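Local coordinates for protein imidazolonepropionase (Unidentified, PDB 2Q09) that catalyses the hydrolytic opening of imidazolone-5-propanoate to N-formimidoyl-L-glutamate, the third step of histidine degradation, at residues G241-L246 and G250-A255; E272-L277 and V303-A308. All coordinates share one frame; numbering follows the deposited sequence.

Interaction 1: residues G241-L246 and G250-A255; sequences GHMDQL and GGSTLA. With FE (Fe (III) ion), chain B; DI6 (3-[(4S)-2,5-dioxoimidazolidin-4-yl]propanoic acid), chain C.
Met-243, present as selenomethionine, lays its side chain over the first turn of the helix that starts at Gly-251. Its CG sits 3.2 Å from Ser-252 N, and the chain, bent at chi2 and chi3, carries CE on to Ala-255 CB at 3.9 Å. Gly-251 permits this close approach, because a beta carbon there would run into Met-243 CG. Beside this apolar patch, Ser-252 OG donates to Asp-244 OD2 over 2.8 Å, arriving on the syn side but 33° out of the carboxylate plane. A water accepts from Ser-252 N and lies 2.8 Å from Asp-244 OD2, to which it probably donates, so the direct bond is backed by a water bridge; the amides of that helix end would probably favour the negative charge. In this amidohydrolase TIM barrel, the contact joins strand 238-243 to the helix that follows it, and the strand end reaches the active site. There His-242 NE2 binds the iron at 2.3 Å, with His-72, His-74 and Asp-317 as further protein ligands. Gln-245, its CG anti to the backbone N (chi1 -179°), extends its amide to the inhibitor: OE1 accepts from DI6 N1 and NE2 donates to DI6 O2, each at 2.9 Å.

Interaction 2: residues E272-L277 and V303-A308; sequences EGIQAL and VALRKA
Leu-277 N donates to Gly-273 O at 2.9 Å, a backbone bond spanning the turn that presents Ile-274 to Ala-304, Leu-305 and Ala-308. The two helices involved, 271-280 and 302-307, belong to the outer layer of the TIM barrel, where helices flanking the strands pack against one another through apolar side chains. Here one branched residue does most of the work. Ile-274 has CG1 anti to its carbonyl carbon (chi1 -67°) and CD1 extended beyond it (chi2 -178°), which sends the longer branch to Ala-304 while CG2 faces Ala-308. Ala-304 and Ala-308 stand one helical turn apart, linked by the bond from Ala-308 N to Ala-304 O, and their methyl groups receive the two ends of the isoleucine. Both meetings are tight, Ile-274 CD1 to Ala-304 CB and Ile-274 CG2 to Ala-308 CB each at 3.5 Å. The small alanines probably help the backbones come near, with the CA atoms of Ile-274 and Leu-305 6.5 Å apart. An alanine here in place of the isoleucine is likely to open a gap between the helices, leaving both alanine methyls and a leucine methyl without their partner. Leu-269, in the loop before helix 271-280, extends the apolar seam by touching Ile-274, Leu-277 and Leu-305, and Leu-305 also packs on Met-312 of strand 312-314. The side chain of Leu-305 crosses that of Ile-274 at a slant, bringing its CD2 to 3.9 Å from Ile-274 CG1.

In the fold
The two interactions follow one another along the chain, interaction 1 closing before interaction 2 opens, and their centres lie 13 Å apart within the same amidohydrolase barrel. Strand 238-243, helix 251-257 and strand 262-265 form the beta-alpha-beta unit of interaction 1; helices 271-280 and 302-307, later in the chain, form interaction 2 on the outside. Helix 251-257 joins the two contacts, since Thr-253 OG1 packs on Gly-273 CA at 3.6 Å and Ser-252 O lies 3.8 Å from Leu-277 CD2. Helices 251-257, 271-280 and 302-307 touch in a row, although helix 288-293 separates the last two in sequence. Interaction 1 includes metal and inhibitor ligands, whereas interaction 2 is an apolar helix seam away from those sites.

Interaction 1: residues G241-L246 and G250-A255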
loop_
_atom_site.group_PDB
_atom_site.type_symbol
_atom_site.label_atom_id
_atom_site.label_comp_id
_atom_site.label_asym_id
_atom_site.label_seq_id
_atom_site.Cartn_x
_atom_site.Cartn_y
_atom_site.Cartn_z
ATOM N N GLY A 241 -8.129 -6.372 5.295
ATOM C CA GLY A 241 -7.560 -7.456 6.073
ATOM C C GLY A 241 -6.481 -8.297 5.422
ATOM O O GLY A 241 -6.419 -8.425 4.196
ATOM N N HIS A 242 -5.616 -8.853 6.265
ATOM C CA HIS A 242 -4.553 -9.746 5.813
ATOM C C HIS A 242 -5.255 -11.098 5.728
ATOM O O HIS A 242 -5.401 -11.786 6.738
ATOM C CB HIS A 242 -3.429 -9.824 6.851
ATOM C CG HIS A 242 -2.471 -8.672 6.807
ATOM N ND1 HIS A 242 -2.839 -7.375 7.089
ATOM C CD2 HIS A 242 -1.142 -8.642 6.549
ATOM C CE1 HIS A 242 -1.773 -6.593 7.011
ATOM N NE2 HIS A 242 -0.732 -7.336 6.687
HETATM N N MSE A 243 -5.691 -11.481 4.531
HETATM C CA MSE A 243 -6.424 -12.734 4.371
HETATM C C MSE A 243 -5.787 -13.856 3.560
HETATM O O MSE A 243 -5.026 -13.623 2.615
HETATM C CB MSE A 243 -7.797 -12.446 3.765
HETATM C CG MSE A 243 -8.957 -12.724 4.699
HETATM SE SE MSE A 243 -8.845 -11.638 6.274
HETATM C CE MSE A 243 -9.452 -10.004 5.507
ATOM N N ASP A 244 -6.124 -15.080 3.957
ATOM C CA ASP A 244 -5.669 -16.289 3.283
ATOM C C ASP A 244 -4.187 -16.363 2.930
ATOM O O ASP A 244 -3.828 -16.835 1.849
ATOM C CB ASP A 244 -6.498 -16.497 2.011
ATOM C CG ASP A 244 -7.993 -16.526 2.287
ATOM O OD1 ASP A 244 -8.414 -17.265 3.202
ATOM O OD2 ASP A 244 -8.750 -15.818 1.585
ATOM N N GLN A 245 -3.327 -15.900 3.831
ATOM C CA GLN A 245 -1.893 -15.952 3.574
ATOM C C GLN A 245 -1.332 -17.339 3.902
ATOM O O GLN A 245 -0.506 -17.870 3.157
ATOM C CB GLN A 245 -1.159 -14.883 4.395
ATOM C CG GLN A 245 0.349 -14.850 4.176
ATOM C CD GLN A 245 1.053 -13.839 5.071
ATOM O OE1 GLN A 245 0.558 -13.493 6.142
ATOM N NE2 GLN A 245 2.222 -13.375 4.639
ATOM N N LEU A 246 -1.783 -17.918 5.018
ATOM C CA LEU A 246 -1.309 -19.235 5.438
ATOM C C LEU A 246 -2.393 -20.311 5.338
ATOM O O LEU A 246 -2.088 -21.496 5.202
ATOM C CB LEU A 246 -0.770 -19.171 6.877
ATOM C CG LEU A 246 0.335 -18.145 7.176
ATOM C CD1 LEU A 246 0.706 -18.205 8.649
ATOM C CD2 LEU A 246 1.554 -18.415 6.303
ATOM N N GLY A 250 -12.106 -18.219 5.659
ATOM C CA GLY A 250 -13.313 -17.596 5.148
ATOM C C GLY A 250 -13.277 -16.099 5.384
ATOM O O GLY A 250 -14.278 -15.409 5.230
ATOM N N GLY A 251 -12.103 -15.601 5.757
ATOM C CA GLY A 251 -11.933 -14.186 6.027
ATOM C C GLY A 251 -12.247 -13.262 4.868
ATOM O O GLY A 251 -12.835 -12.202 5.063
ATOM N N SER A 252 -11.858 -13.647 3.657
ATOM C CA SER A 252 -12.112 -12.806 2.496
ATOM C C SER A 252 -13.609 -12.585 2.281
ATOM O O SER A 252 -14.030 -11.497 1.902
ATOM C CB SER A 252 -11.483 -13.424 1.246
ATOM O OG SER A 252 -10.070 -13.367 1.315
ATOM N N THR A 253 -14.414 -13.616 2.521
ATOM C CA THR A 253 -15.863 -13.493 2.352
ATOM C C THR A 253 -16.467 -12.595 3.425
ATOM O O THR A 253 -17.423 -11.865 3.171
ATOM C CB THR A 253 -16.551 -14.873 2.399
ATOM O OG1 THR A 253 -16.107 -15.662 1.286
ATOM C CG2 THR A 253 -18.068 -14.718 2.338
ATOM N N LEU A 254 -15.906 -12.648 4.627
ATOM C CA LEU A 254 -16.390 -11.816 5.721
ATOM C C LEU A 254 -16.086 -10.357 5.398
ATOM O O LEU A 254 -16.952 -9.482 5.507
ATOM C CB LEU A 254 -15.700 -12.211 7.028
ATOM C CG LEU A 254 -15.955 -11.315 8.244
ATOM C CD1 LEU A 254 -17.430 -11.350 8.630
ATOM C CD2 LEU A 254 -15.088 -11.791 9.398
ATOM N N ALA A 255 -14.846 -10.102 4.996
ATOM C CA ALA A 255 -14.417 -8.756 4.646
ATOM C C ALA A 255 -15.279 -8.203 3.519
ATOM O O ALA A 255 -15.690 -7.041 3.553
ATOM C CB ALA A 255 -12.945 -8.769 4.231
HETATM FE FE FE B . 1.308 -6.804 5.693
HETATM N N1 DI6 C . 1.686 -11.227 7.507
HETATM C C2 DI6 C . 2.975 -10.971 7.197
HETATM O O2 DI6 C . 3.658 -11.540 6.365
HETATM C C3 DI6 C . 3.403 -9.793 8.107
HETATM N N4 DI6 C . 2.172 -9.539 8.887
HETATM C C5 DI6 C . 1.233 -10.411 8.468
HETATM O O5 DI6 C . 0.094 -10.447 8.910
HETATM C C6 DI6 C . 4.579 -10.186 8.989
HETATM C C7 DI6 C . 5.037 -9.052 9.908
HETATM C C8 DI6 C . 6.227 -9.394 10.816
HETATM O O9 DI6 C . 6.838 -8.443 11.344
HETATM O O10 DI6 C . 6.561 -10.591 11.010
HETATM O O HOH W 1 -11.234 -16.442 2.726
HETATM O O HOH W 2 -9.299 -16.742 5.528
HETATM O O HOH W 3 2.304 -9.023 5.489
#

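Interaction 2: residues E272-L277 and V303-A308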
loop_
_atom_site.group_PDB
_atom_site.type_symbol
_atom_site.label_atom_id
_atom_site.label_comp_id
_atom_site.label_asym_id
_atom_site.label_seq_id
_atom_site.Cartn_x
_atom_site.Cartn_y
_atom_site.Cartn_z
ATOM N N GLU A 272 -15.411 -19.342 -3.928
ATOM C CA GLU A 272 -16.501 -18.679 -3.224
ATOM C C GLU A 272 -16.077 -17.280 -2.802
ATOM O O GLU A 272 -16.836 -16.322 -2.935
ATOM C CB GLU A 272 -16.903 -19.492 -1.992
ATOM C CG GLU A 272 -17.449 -20.881 -2.302
ATOM C CD GLU A 272 -16.447 -21.783 -3.004
ATOM O OE1 GLU A 272 -15.288 -21.857 -2.548
ATOM O OE2 GLU A 272 -16.822 -22.426 -4.005
ATOM N N GLY A 273 -14.859 -17.170 -2.286
ATOM C CA GLY A 273 -14.352 -15.878 -1.864
ATOM C C GLY A 273 -14.183 -14.955 -3.051
ATOM O O GLY A 273 -14.542 -13.778 -2.995
ATOM N N ILE A 274 -13.638 -15.491 -4.136
ATOM C CA ILE A 274 -13.424 -14.708 -5.344
ATOM C C ILE A 274 -14.753 -14.153 -5.841
ATOM O O ILE A 274 -14.833 -12.995 -6.256
ATOM C CB ILE A 274 -12.765 -15.565 -6.450
ATOM C CG1 ILE A 274 -11.336 -15.931 -6.028
ATOM C CG2 ILE A 274 -12.768 -14.813 -7.773
ATOM C CD1 ILE A 274 -10.573 -16.738 -7.053
ATOM N N GLN A 275 -15.792 -14.976 -5.779
ATOM C CA GLN A 275 -17.118 -14.559 -6.213
ATOM C C GLN A 275 -17.618 -13.413 -5.336
ATOM O O GLN A 275 -18.260 -12.485 -5.819
ATOM C CB GLN A 275 -18.103 -15.733 -6.141
ATOM C CG GLN A 275 -17.676 -16.977 -6.913
ATOM C CD GLN A 275 -17.029 -16.660 -8.249
ATOM O OE1 GLN A 275 -17.457 -15.757 -8.968
ATOM N NE2 GLN A 275 -15.999 -17.422 -8.595
ATOM N N ALA A 276 -17.311 -13.484 -4.041
ATOM C CA ALA A 276 -17.728 -12.454 -3.098
ATOM C C ALA A 276 -16.998 -11.157 -3.399
ATOM O O ALA A 276 -17.596 -10.083 -3.384
ATOM C CB ALA A 276 -17.432 -12.899 -1.671
ATOM N N LEU A 277 -15.697 -11.253 -3.661
ATOM C CA LEU A 277 -14.906 -10.071 -3.969
ATOM C C LEU A 277 -15.430 -9.386 -5.226
ATOM O O LEU A 277 -15.583 -8.169 -5.257
ATOM C CB LEU A 277 -13.429 -10.443 -4.158
ATOM C CG LEU A 277 -12.759 -11.165 -2.981
ATOM C CD1 LEU A 277 -11.250 -11.158 -3.178
ATOM C CD2 LEU A 277 -13.118 -10.478 -1.673
ATOM N N VAL A 303 -5.023 -16.434 -11.913
ATOM C CA VAL A 303 -5.822 -16.783 -13.081
ATOM C C VAL A 303 -7.316 -16.668 -12.772
ATOM O O VAL A 303 -8.065 -16.061 -13.526
ATOM C CB VAL A 303 -5.498 -18.219 -13.568
ATOM C CG1 VAL A 303 -6.452 -18.627 -14.678
ATOM C CG2 VAL A 303 -4.065 -18.275 -14.069
ATOM N N ALA A 304 -7.743 -17.246 -11.655
ATOM C CA ALA A 304 -9.152 -17.188 -11.269
ATOM C C ALA A 304 -9.617 -15.760 -10.985
ATOM O O ALA A 304 -10.735 -15.380 -11.348
ATOM C CB ALA A 304 -9.406 -18.076 -10.055
ATOM N N LEU A 305 -8.769 -14.968 -10.334
ATOM C CA LEU A 305 -9.123 -13.582 -10.039
ATOM C C LEU A 305 -9.318 -12.825 -11.347
ATOM O O LEU A 305 -10.216 -11.994 -11.467
ATOM C CB LEU A 305 -8.026 -12.904 -9.217
ATOM C CG LEU A 305 -7.921 -13.310 -7.746
ATOM C CD1 LEU A 305 -6.653 -12.691 -7.150
ATOM C CD2 LEU A 305 -9.162 -12.838 -6.977
ATOM N N ARG A 306 -8.467 -13.108 -12.324
ATOM C CA ARG A 306 -8.587 -12.455 -13.614
ATOM C C ARG A 306 -9.888 -12.859 -14.288
ATOM O O ARG A 306 -10.631 -12.005 -14.778
ATOM C CB ARG A 306 -7.406 -12.807 -14.521
ATOM C CG ARG A 306 -6.262 -11.834 -14.423
ATOM C CD ARG A 306 -5.439 -11.844 -15.699
ATOM N NE ARG A 306 -4.689 -13.083 -15.856
ATOM C CZ ARG A 306 -3.379 -13.189 -15.670
ATOM N NH1 ARG A 306 -2.667 -12.128 -15.321
ATOM N NH2 ARG A 306 -2.779 -14.358 -15.845
ATOM N N LYS A 307 -10.164 -14.162 -14.318
ATOM C CA LYS A 307 -11.389 -14.645 -14.945
ATOM C C LYS A 307 -12.625 -13.997 -14.342
ATOM O O LYS A 307 -13.599 -13.744 -15.051
ATOM C CB LYS A 307 -11.496 -16.159 -14.805
ATOM C CG LYS A 307 -10.505 -16.914 -15.664
ATOM C CD LYS A 307 -10.627 -18.407 -15.443
ATOM C CE LYS A 307 -9.687 -19.167 -16.353
ATOM N NZ LYS A 307 -9.655 -20.616 -16.016
ATOM N N ALA A 308 -12.587 -13.727 -13.039
ATOM C CA ALA A 308 -13.721 -13.111 -12.347
ATOM C C ALA A 308 -13.706 -11.589 -12.436
ATOM O O ALA A 308 -14.620 -10.929 -11.949
ATOM C CB ALA A 308 -13.750 -13.552 -10.886
#